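Local coordinates for protein yahD a copper inducible hydrolase (Lactococcus lactis subsp. lactis, PDB 3OG9), which is a copper-inducible alpha/beta hydrolase, probably with hydrolase activity, seen here with D-malate bound in its pocket, at residues 6-10 with 93-99; 21-25 with 109-113; 83-87 with 119-125; 144-148 with 177-181. All coordinates share one frame; numbering follows the deposited sequence.

Interaction 1: 6-10 with 93-99; sequences DYVFK and LAEKHDL
The hydroxyl oxygen of Tyr7 is gripped by nitrogens of two consecutive residues, Lys96 and His97. Lys96 NZ donates to Tyr7 OH at 2.6 Å, arriving at the ring edge in the plane of the phenol. The lysine reaches it with a fully extended chain, its CG anti to the backbone N (chi1 179°). The second partner is His97 NE2, 2.9 Å from Tyr7 OH, in a hydrogen bond whose proton could belong to either group. Tyr7 and His97 thus meet rim to rim, their planes 54° apart.

Beneath this polar end Leu93 packs against one face of the phenol: its CD1 sits over the centre, 3.9 Å from the ring centroid, in a CH-pi contact, while Leu93 CD2 lies nearer Tyr7 CZ. Two residues along the strand, Phe9 forms an offset stack with His97, with centroids 4.2 Å apart and planes only 9° from parallel. The pair is slid so that each CB rests over the other's ring, His97 CB lying 3.9 Å from the Phe9 centroid. The opposite face of the imidazole is covered by Lys96 CG. Leu99, just past the Schellman turn at Asp98, brings CD2 to 3.8 Å from Phe9 CE1.

The contact packs the end of helix 76-97 against edge strand 7-10, with Leu46 and Ile48 of the adjacent strand also touching Tyr7. With one face on Phe9, the other under Lys96 and NE2 tied to Tyr7, the imidazole is probably restrained from turning, and the nearby ammonium would probably disfavour a second positive charge on it.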
# COMPACT_ATOMS: atom_id res chain seq x y z
N ASP A 6 -1.75 14.53 -9.57
CA ASP A 6 -1.98 15.08 -8.25
C ASP A 6 -1.10 14.37 -7.24
O ASP A 6 -1.27 13.16 -7.01
CB ASP A 6 -3.45 14.91 -7.93
CG ASP A 6 -4.33 15.70 -8.88
OD1 ASP A 6 -4.12 16.92 -8.91
OD2 ASP A 6 -5.17 15.09 -9.61
N TYR A 7 -0.15 15.09 -6.66
CA TYR A 7 0.78 14.49 -5.68
C TYR A 7 1.30 15.51 -4.67
O TYR A 7 1.27 16.71 -4.93
CB TYR A 7 1.92 13.72 -6.39
CG TYR A 7 3.08 14.56 -6.87
CD1 TYR A 7 4.22 14.72 -6.08
CD2 TYR A 7 3.03 15.22 -8.11
CE1 TYR A 7 5.30 15.51 -6.52
CE2 TYR A 7 4.09 16.00 -8.55
CZ TYR A 7 5.22 16.14 -7.77
OH TYR A 7 6.27 16.91 -8.23
N VAL A 8 1.75 15.04 -3.50
CA VAL A 8 2.51 15.86 -2.54
C VAL A 8 3.93 15.31 -2.43
O VAL A 8 4.12 14.09 -2.33
CB VAL A 8 1.87 15.75 -1.11
CG1 VAL A 8 2.75 16.42 -0.03
CG2 VAL A 8 0.52 16.35 -1.11
N PHE A 9 4.91 16.21 -2.42
CA PHE A 9 6.27 15.83 -2.00
C PHE A 9 6.70 16.70 -0.80
O PHE A 9 6.50 17.91 -0.83
CB PHE A 9 7.27 15.91 -3.14
CG PHE A 9 8.69 15.72 -2.69
CD1 PHE A 9 9.14 14.47 -2.28
CD2 PHE A 9 9.54 16.80 -2.57
CE1 PHE A 9 10.43 14.29 -1.82
CE2 PHE A 9 10.84 16.62 -2.11
CZ PHE A 9 11.27 15.37 -1.73
N LYS A 10 7.21 16.08 0.25
CA LYS A 10 7.72 16.83 1.40
C LYS A 10 9.11 16.32 1.69
O LYS A 10 9.29 15.14 2.03
CB LYS A 10 6.86 16.63 2.64
CG LYS A 10 5.58 17.41 2.70
CD LYS A 10 4.77 16.84 3.88
CE LYS A 10 3.96 17.88 4.60
NZ LYS A 10 4.48 18.23 5.95
N LEU A 93 8.83 10.54 -10.59
CA LEU A 93 8.87 11.51 -9.49
C LEU A 93 10.05 11.28 -8.60
O LEU A 93 10.56 12.22 -7.97
CB LEU A 93 7.56 11.51 -8.71
CG LEU A 93 6.35 11.98 -9.53
CD1 LEU A 93 5.03 11.83 -8.75
CD2 LEU A 93 6.53 13.42 -10.05
N ALA A 94 10.51 10.03 -8.52
CA ALA A 94 11.75 9.73 -7.74
C ALA A 94 12.95 10.38 -8.42
O ALA A 94 13.84 10.94 -7.77
CB ALA A 94 11.96 8.24 -7.59
N GLU A 95 12.95 10.31 -9.75
CA GLU A 95 13.86 11.05 -10.60
C GLU A 95 13.86 12.56 -10.30
O GLU A 95 14.90 13.15 -9.94
CB GLU A 95 13.42 10.82 -12.04
CG GLU A 95 14.34 9.96 -12.78
CD GLU A 95 15.62 10.72 -13.02
OE1 GLU A 95 16.67 10.34 -12.44
OE2 GLU A 95 15.55 11.72 -13.78
N LYS A 96 12.69 13.17 -10.43
CA LYS A 96 12.48 14.61 -10.17
C LYS A 96 12.92 15.03 -8.77
O LYS A 96 13.45 16.13 -8.60
CB LYS A 96 11.01 14.97 -10.43
CG LYS A 96 10.58 16.45 -10.19
CD LYS A 96 9.13 16.65 -10.68
CE LYS A 96 8.48 17.96 -10.21
NZ LYS A 96 6.99 17.97 -10.53
N HIS A 97 12.68 14.19 -7.77
CA HIS A 97 12.95 14.59 -6.39
C HIS A 97 14.18 13.90 -5.77
O HIS A 97 14.39 13.98 -4.56
CB HIS A 97 11.68 14.48 -5.51
CG HIS A 97 10.56 15.36 -5.97
ND1 HIS A 97 10.65 16.73 -5.99
CD2 HIS A 97 9.34 15.06 -6.46
CE1 HIS A 97 9.54 17.24 -6.48
NE2 HIS A 97 8.73 16.25 -6.79
N ASP A 98 14.98 13.24 -6.60
CA ASP A 98 16.19 12.53 -6.13
C ASP A 98 15.96 11.51 -5.04
O ASP A 98 16.69 11.49 -4.06
CB ASP A 98 17.25 13.52 -5.65
CG ASP A 98 18.14 13.95 -6.75
OD1 ASP A 98 19.02 13.13 -7.14
OD2 ASP A 98 17.94 15.08 -7.25
N LEU A 99 14.94 10.68 -5.23
CA LEU A 99 14.63 9.63 -4.28
C LEU A 99 15.09 8.31 -4.88
O LEU A 99 15.11 8.15 -6.10
CB LEU A 99 13.11 9.60 -4.00
CG LEU A 99 12.43 10.96 -3.74
CD1 LEU A 99 10.90 10.83 -3.51
CD2 LEU A 99 13.09 11.67 -2.57

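Interaction 2: 21-25 with 109-113; sequences LLHST and YSNGA. With MLT (D-malate), chain C.
Asn111 meets Thr25 and the bound D-malate through successive atoms of its side chain. Its CB lies 3.6 Å from Thr25 OG1, the two side chains crossing obliquely. CG, anti to the backbone N (chi1 -167°), carries the amide toward the ligand. At the tip, Asn111 ND2 donates to malate O2 over 2.9 Å in a fairly straight bond (164°), while OD1 accepts from the backbone N of Tyr60, which holds the amide in orientation. Thr25 OG1 grips the other carboxylate, donating to malate O5 at 2.7 Å. Ser110 OG is 2.5 Å from malate O4 and hydrogen-bonded to His191, consistent with a triad completed by Asp160. The strained Ser110 backbone (phi 55°), in a Gly-x-Ser-x-Gly turn between strand and helix, fits a nucleophile elbow.

Tyr109 N donates to Leu22 O at 3.2 Å, and Gly112 N makes a weak bond to His23 O. Leu22 CB lies only 3.4 Å from Gly112 CA; a side chain on the glycine would run into the carbonyl oxygens of Leu22 and His23.

The buried contact joins the end of strand 19-22 to the sharp turn between the neighbouring parallel strand 105-109 and helix 111-121.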
# COMPACT_ATOMS: atom_id res chain seq x y z
N LEU A 21 3.12 7.16 -0.13
CA LEU A 21 1.83 7.03 0.53
C LEU A 21 0.72 6.81 -0.48
O LEU A 21 0.66 7.49 -1.50
CB LEU A 21 1.49 8.31 1.35
CG LEU A 21 2.59 8.86 2.23
CD1 LEU A 21 2.02 10.01 3.05
CD2 LEU A 21 3.29 7.77 3.13
N LEU A 22 -0.16 5.86 -0.16
CA LEU A 22 -1.26 5.52 -1.03
C LEU A 22 -2.52 5.51 -0.19
O LEU A 22 -2.60 4.82 0.82
CB LEU A 22 -1.00 4.17 -1.71
CG LEU A 22 0.30 4.12 -2.54
CD1 LEU A 22 0.63 2.72 -2.91
CD2 LEU A 22 0.15 5.01 -3.80
N HIS A 23 -3.49 6.32 -0.62
CA HIS A 23 -4.74 6.57 0.13
C HIS A 23 -5.82 5.49 -0.02
O HIS A 23 -5.73 4.63 -0.90
CB HIS A 23 -5.32 7.96 -0.28
CG HIS A 23 -5.69 8.06 -1.74
ND1 HIS A 23 -6.82 7.46 -2.26
CD2 HIS A 23 -5.08 8.67 -2.78
CE1 HIS A 23 -6.88 7.71 -3.56
NE2 HIS A 23 -5.85 8.45 -3.89
N SER A 24 -6.84 5.53 0.85
CA SER A 24 -7.97 4.62 0.74
C SER A 24 -8.97 5.15 -0.27
O SER A 24 -8.82 6.24 -0.79
CB SER A 24 -8.69 4.51 2.11
OG SER A 24 -9.18 5.80 2.46
N THR A 25 -10.04 4.38 -0.51
CA THR A 25 -11.11 4.85 -1.38
C THR A 25 -11.68 6.12 -0.80
O THR A 25 -12.02 6.18 0.39
CB THR A 25 -12.22 3.79 -1.50
OG1 THR A 25 -11.68 2.61 -2.09
CG2 THR A 25 -13.38 4.28 -2.38
N TYR A 109 -3.27 2.52 2.90
CA TYR A 109 -4.44 2.19 3.69
C TYR A 109 -5.52 1.71 2.72
O TYR A 109 -5.83 2.41 1.76
CB TYR A 109 -4.88 3.43 4.45
CG TYR A 109 -6.22 3.32 5.17
CD1 TYR A 109 -6.66 2.11 5.71
CD2 TYR A 109 -7.04 4.45 5.29
CE1 TYR A 109 -7.90 2.02 6.37
CE2 TYR A 109 -8.27 4.37 5.95
CZ TYR A 109 -8.69 3.16 6.47
OH TYR A 109 -9.91 3.10 7.11
N SER A 110 -6.06 0.51 2.97
CA SER A 110 -7.19 -0.04 2.17
C SER A 110 -6.88 -0.07 0.66
O SER A 110 -5.90 -0.68 0.25
CB SER A 110 -8.45 0.77 2.50
OG SER A 110 -9.63 0.04 2.16
N ASN A 111 -7.66 0.63 -0.17
CA ASN A 111 -7.35 0.67 -1.63
C ASN A 111 -5.85 0.88 -1.96
O ASN A 111 -5.25 0.10 -2.72
CB ASN A 111 -8.23 1.73 -2.32
CG ASN A 111 -8.20 1.63 -3.84
OD1 ASN A 111 -8.10 2.65 -4.52
ND2 ASN A 111 -8.37 0.42 -4.38
N GLY A 112 -5.23 1.93 -1.40
CA GLY A 112 -3.77 2.16 -1.64
C GLY A 112 -2.87 1.00 -1.18
O GLY A 112 -1.89 0.65 -1.85
N ALA A 113 -3.18 0.41 -0.04
CA ALA A 113 -2.41 -0.71 0.51
C ALA A 113 -2.49 -1.92 -0.45
O ALA A 113 -1.49 -2.60 -0.70
CB ALA A 113 -2.96 -1.08 1.89
C1 MLT C . -10.28 -2.07 -2.99
O1 MLT C . -10.94 -1.58 -3.94
O2 MLT C . -9.02 -1.98 -2.97
C2 MLT C . -10.98 -2.80 -1.87
O3 MLT C . -12.38 -2.88 -2.09
C3 MLT C . -10.69 -2.15 -0.51
C4 MLT C . -11.28 -0.77 -0.36
O4 MLT C . -11.71 -0.45 0.77
O5 MLT C . -11.34 0.08 -1.29

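Interaction 3: 83-87 with 119-125; sequences TDWLT and MFLRGKI
Lys124 NZ is held by two neighbouring residues of helix 76-97. It donates to Asp84 OD1 at 2.5 Å in a salt bridge, meeting the oxygen from above the carboxylate plane (53° out of it), and to Thr83 OG1 at 2.8 Å. Extended beyond CG, the lysine chain crosses the threonine side chain at about a right angle. One turn along, in the conformer described, Thr87 OG1 donates to Lys124 O over 2.8 Å, again from above the carbonyl plane.

Below the polar row lies an apolar layer. Met119 CG slides past Thr83, 3.7 Å from its CG2, and the chain then bends at chi3 (-51°) to bring CE 3.7 Å from Leu86 CD2. Ile125 CG1 runs alongside Thr87.

The outer shell sets these groups in place. A Schellman motif at Gly123 follows the helix and probably directs Lys124 toward helix 76-97, while Asp80 makes a second salt bridge to NZ and Thr83 OG1 also bonds to backbone carbonyls of the preceding turn. A leucine in place of Lys124 would probably leave Asp80 and Asp84 without their shared cation and Thr83 OG1 without this donor.

Two aspartates one helical turn apart would probably repel each other; a single ammonium between them is likely to offset that charge and keep both ionised, tying the turn after helix 111-121 to helix 76-97.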
# COMPACT_ATOMS: atom_id res chain seq x y z
N THR A 83 -1.58 0.19 -12.35
CA THR A 83 -0.30 -0.16 -11.71
C THR A 83 0.92 0.04 -12.63
O THR A 83 2.00 0.38 -12.16
CB THR A 83 -0.29 -1.52 -11.03
OG1 THR A 83 -0.61 -2.55 -11.96
CG2 THR A 83 -1.29 -1.53 -9.83
N ASP A 84 0.74 -0.13 -13.94
CA ASP A 84 1.81 0.24 -14.91
C ASP A 84 2.03 1.73 -14.85
O ASP A 84 3.18 2.21 -14.80
CB ASP A 84 1.45 -0.16 -16.33
CG ASP A 84 1.65 -1.65 -16.60
OD1 ASP A 84 2.16 -2.38 -15.73
OD2 ASP A 84 1.25 -2.08 -17.68
N TRP A 85 0.93 2.48 -14.81
CA TRP A 85 1.01 3.93 -14.73
C TRP A 85 1.69 4.37 -13.44
O TRP A 85 2.62 5.20 -13.46
CB TRP A 85 -0.38 4.58 -14.83
CG TRP A 85 -0.24 6.06 -14.51
CD1 TRP A 85 0.23 7.04 -15.34
CD2 TRP A 85 -0.50 6.69 -13.26
NE1 TRP A 85 0.23 8.26 -14.68
CE2 TRP A 85 -0.20 8.06 -13.40
CE3 TRP A 85 -0.99 6.23 -12.03
CZ2 TRP A 85 -0.37 8.97 -12.36
CZ3 TRP A 85 -1.16 7.13 -11.00
CH2 TRP A 85 -0.84 8.49 -11.18
N LEU A 86 1.26 3.79 -12.31
CA LEU A 86 1.80 4.19 -11.02
C LEU A 86 3.29 3.84 -10.87
O LEU A 86 4.04 4.62 -10.36
CB LEU A 86 0.98 3.58 -9.87
CG LEU A 86 1.33 4.00 -8.43
CD1 LEU A 86 1.30 5.50 -8.24
CD2 LEU A 86 0.37 3.32 -7.45
N THR A 87 3.69 2.66 -11.32
CA THR A 87 5.12 2.31 -11.25
C THR A 87 5.96 3.33 -12.05
O THR A 87 7.00 3.79 -11.58
CB THR A 87 5.42 0.82 -11.62
OG1 THR A 87 6.84 0.58 -11.58
CG2 THR A 87 4.91 0.47 -12.98
N MET A 119 1.50 -4.50 -6.65
CA MET A 119 2.72 -4.09 -7.37
C MET A 119 3.96 -4.86 -6.90
O MET A 119 4.80 -5.26 -7.71
CB MET A 119 2.95 -2.60 -7.21
CG MET A 119 1.99 -1.79 -8.09
SD MET A 119 2.25 -0.01 -8.04
CE MET A 119 2.26 0.31 -6.29
N PHE A 120 4.05 -5.05 -5.59
CA PHE A 120 5.19 -5.71 -4.93
C PHE A 120 5.21 -7.17 -5.39
O PHE A 120 6.26 -7.69 -5.84
CB PHE A 120 4.95 -5.64 -3.43
CG PHE A 120 6.16 -5.95 -2.59
CD1 PHE A 120 7.38 -5.35 -2.86
CD2 PHE A 120 6.04 -6.78 -1.48
CE1 PHE A 120 8.51 -5.59 -2.04
CE2 PHE A 120 7.15 -7.02 -0.65
CZ PHE A 120 8.39 -6.41 -0.94
N LEU A 121 4.05 -7.81 -5.27
CA LEU A 121 3.90 -9.23 -5.60
C LEU A 121 4.03 -9.52 -7.10
O LEU A 121 4.45 -10.62 -7.50
CB LEU A 121 2.57 -9.76 -5.05
CG LEU A 121 2.56 -10.02 -3.55
CD1 LEU A 121 1.16 -10.18 -3.02
CD2 LEU A 121 3.38 -11.27 -3.23
N ARG A 122 3.66 -8.54 -7.93
CA ARG A 122 3.81 -8.65 -9.37
C ARG A 122 5.21 -8.29 -9.82
O ARG A 122 5.51 -8.40 -11.01
CB ARG A 122 2.81 -7.72 -10.08
CG ARG A 122 1.35 -8.21 -10.11
CD ARG A 122 1.19 -9.27 -11.17
NE ARG A 122 -0.17 -9.73 -11.41
CZ ARG A 122 -0.49 -10.61 -12.35
NH1 ARG A 122 0.47 -11.12 -13.11
NH2 ARG A 122 -1.74 -10.99 -12.53
N GLY A 123 6.04 -7.78 -8.89
CA GLY A 123 7.41 -7.32 -9.22
C GLY A 123 7.49 -6.06 -10.08
O GLY A 123 8.46 -5.86 -10.82
N LYS A 124 6.48 -5.20 -9.99
CA LYS A 124 6.48 -3.95 -10.75
C LYS A 124 7.28 -2.84 -10.06
O LYS A 124 7.81 -1.95 -10.73
CB LYS A 124 5.06 -3.48 -11.06
CG LYS A 124 4.19 -4.41 -11.92
CD LYS A 124 2.91 -3.64 -12.34
CE LYS A 124 2.02 -4.49 -13.23
NZ LYS A 124 0.92 -3.72 -13.95
N ILE A 125 7.35 -2.89 -8.72
CA ILE A 125 8.19 -1.97 -7.94
C ILE A 125 8.96 -2.77 -6.86
O ILE A 125 8.38 -3.58 -6.14
CB ILE A 125 7.40 -0.81 -7.22
CG1 ILE A 125 6.57 0.03 -8.19
CG2 ILE A 125 8.36 0.17 -6.50
CD1 ILE A 125 6.04 1.43 -7.62

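Interaction 4: 144-148 with 177-181; sequences TVQLD and DSGCQ
With its CG anti to the carbonyl carbon (chi1 -62°), Leu147 lays its side chain against Cys180 and Ser178, whose OG, in the conformer described, sits between its own backbone N and carbonyl carbon (chi1 65°). There Leu147 CD1 comes to 3.5 Å from Ser178 OG, which bonds back to Leu175 O in the preceding helix. Leu147 CB touches Cys180 SG at 3.7 Å, and Phe120 of helix 111-121 packs on both residues. Cutting Leu147 back to an alanine takes away the branched end and is likely to leave a gap between Ser178 and Phe120.

Leu147 N donates to Ser178 O, 2.8 Å away and nearly straight at 161°. A water gives a second proton to Ser178 O, at 3.0 Å, and another to Gln146 OE1, at 2.6 Å, bridging the two segments. Asp148 OD2 comes within 3.3 Å of Gly179 CA, where a side chain would clash.

Gly179, with its positive phi, forms the Schellman motif after helix 165-177. Strand 151-156, this helix and parallel strand 181-186 form a beta-alpha-beta crossover, a repeating element of the alpha/beta hydrolase sheet; the contact lies where helix hands over to last strand.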
# COMPACT_ATOMS: atom_id res chain seq x y z
N THR A 144 6.21 -14.73 -9.80
CA THR A 144 7.59 -15.07 -10.13
C THR A 144 8.51 -14.06 -9.46
O THR A 144 9.54 -13.67 -10.05
CB THR A 144 7.88 -15.03 -11.65
OG1 THR A 144 7.77 -13.67 -12.12
CG2 THR A 144 6.92 -15.95 -12.45
N VAL A 145 8.11 -13.57 -8.29
CA VAL A 145 8.98 -12.72 -7.49
C VAL A 145 9.57 -13.52 -6.36
O VAL A 145 8.94 -14.38 -5.78
CB VAL A 145 8.30 -11.45 -6.90
CG1 VAL A 145 8.15 -10.39 -7.95
CG2 VAL A 145 6.98 -11.79 -6.21
N GLN A 146 10.81 -13.20 -6.06
CA GLN A 146 11.45 -13.71 -4.88
C GLN A 146 11.65 -12.48 -4.01
O GLN A 146 12.23 -11.48 -4.44
CB GLN A 146 12.76 -14.40 -5.25
CG GLN A 146 12.67 -15.94 -5.30
CD GLN A 146 11.28 -16.47 -5.67
OE1 GLN A 146 10.52 -16.95 -4.81
NE2 GLN A 146 10.94 -16.38 -6.96
N LEU A 147 11.11 -12.56 -2.80
CA LEU A 147 11.14 -11.44 -1.87
C LEU A 147 11.70 -11.90 -0.52
O LEU A 147 11.26 -11.45 0.54
CB LEU A 147 9.72 -10.89 -1.70
CG LEU A 147 9.06 -10.34 -2.96
CD1 LEU A 147 7.59 -10.07 -2.66
CD2 LEU A 147 9.75 -9.09 -3.42
N ASP A 148 12.71 -12.77 -0.58
CA ASP A 148 13.13 -13.54 0.61
C ASP A 148 13.69 -12.67 1.74
O ASP A 148 13.63 -13.06 2.89
CB ASP A 148 14.16 -14.60 0.22
CG ASP A 148 13.93 -15.96 0.87
OD1 ASP A 148 14.69 -16.87 0.51
OD2 ASP A 148 13.01 -16.16 1.74
N ASP A 177 4.98 -17.25 0.81
CA ASP A 177 5.47 -18.07 -0.30
C ASP A 177 6.58 -17.40 -1.12
O ASP A 177 7.42 -18.09 -1.68
CB ASP A 177 4.34 -18.49 -1.22
CG ASP A 177 3.37 -19.48 -0.55
OD1 ASP A 177 3.61 -19.93 0.62
OD2 ASP A 177 2.37 -19.80 -1.20
N SER A 178 6.56 -16.06 -1.17
CA SER A 178 7.60 -15.29 -1.86
C SER A 178 8.84 -15.11 -0.99
O SER A 178 9.90 -14.69 -1.46
CB SER A 178 7.06 -13.92 -2.31
OG SER A 178 6.73 -13.11 -1.20
N GLY A 179 8.70 -15.43 0.29
CA GLY A 179 9.82 -15.33 1.21
C GLY A 179 9.77 -14.19 2.20
O GLY A 179 10.68 -14.07 3.01
N CYS A 180 8.71 -13.37 2.17
CA CYS A 180 8.64 -12.20 3.09
C CYS A 180 8.59 -12.56 4.57
O CYS A 180 8.00 -13.56 4.96
CB CYS A 180 7.43 -11.29 2.81
SG CYS A 180 7.45 -10.52 1.23
N GLN A 181 9.15 -11.68 5.39
CA GLN A 181 9.06 -11.78 6.83
C GLN A 181 7.91 -10.83 7.22
O GLN A 181 8.01 -9.64 7.04
CB GLN A 181 10.37 -11.30 7.48
CG GLN A 181 11.51 -12.32 7.53
CD GLN A 181 12.06 -12.68 6.14
OE1 GLN A 181 12.38 -11.81 5.30
NE2 GLN A 181 12.17 -13.96 5.90
O HOH W 1 11.53 -17.00 -2.45

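In the fold
Interaction 2 is the buried one, about 6 Å from the chain centre, and its chemistry is that of a site: tight backbone packing with polar tips turned to a ligand. Interaction 1 lies on the surface at one outermost strand of the sheet, and interaction 4, partly buried, leads into the other; their centres are 28 Å apart, the first aromatic, the second a mix of leucine packing, one backbone bond and a water bridge. Interaction 3 stands between: it shares helix 76-97 with interaction 1 and helix 111-121 with interaction 2, meeting the latter through Leu22 and Leu86. It also touches interaction 4, through Phe120 and the turn that follows it. Charge pairing across segments belongs to interaction 3.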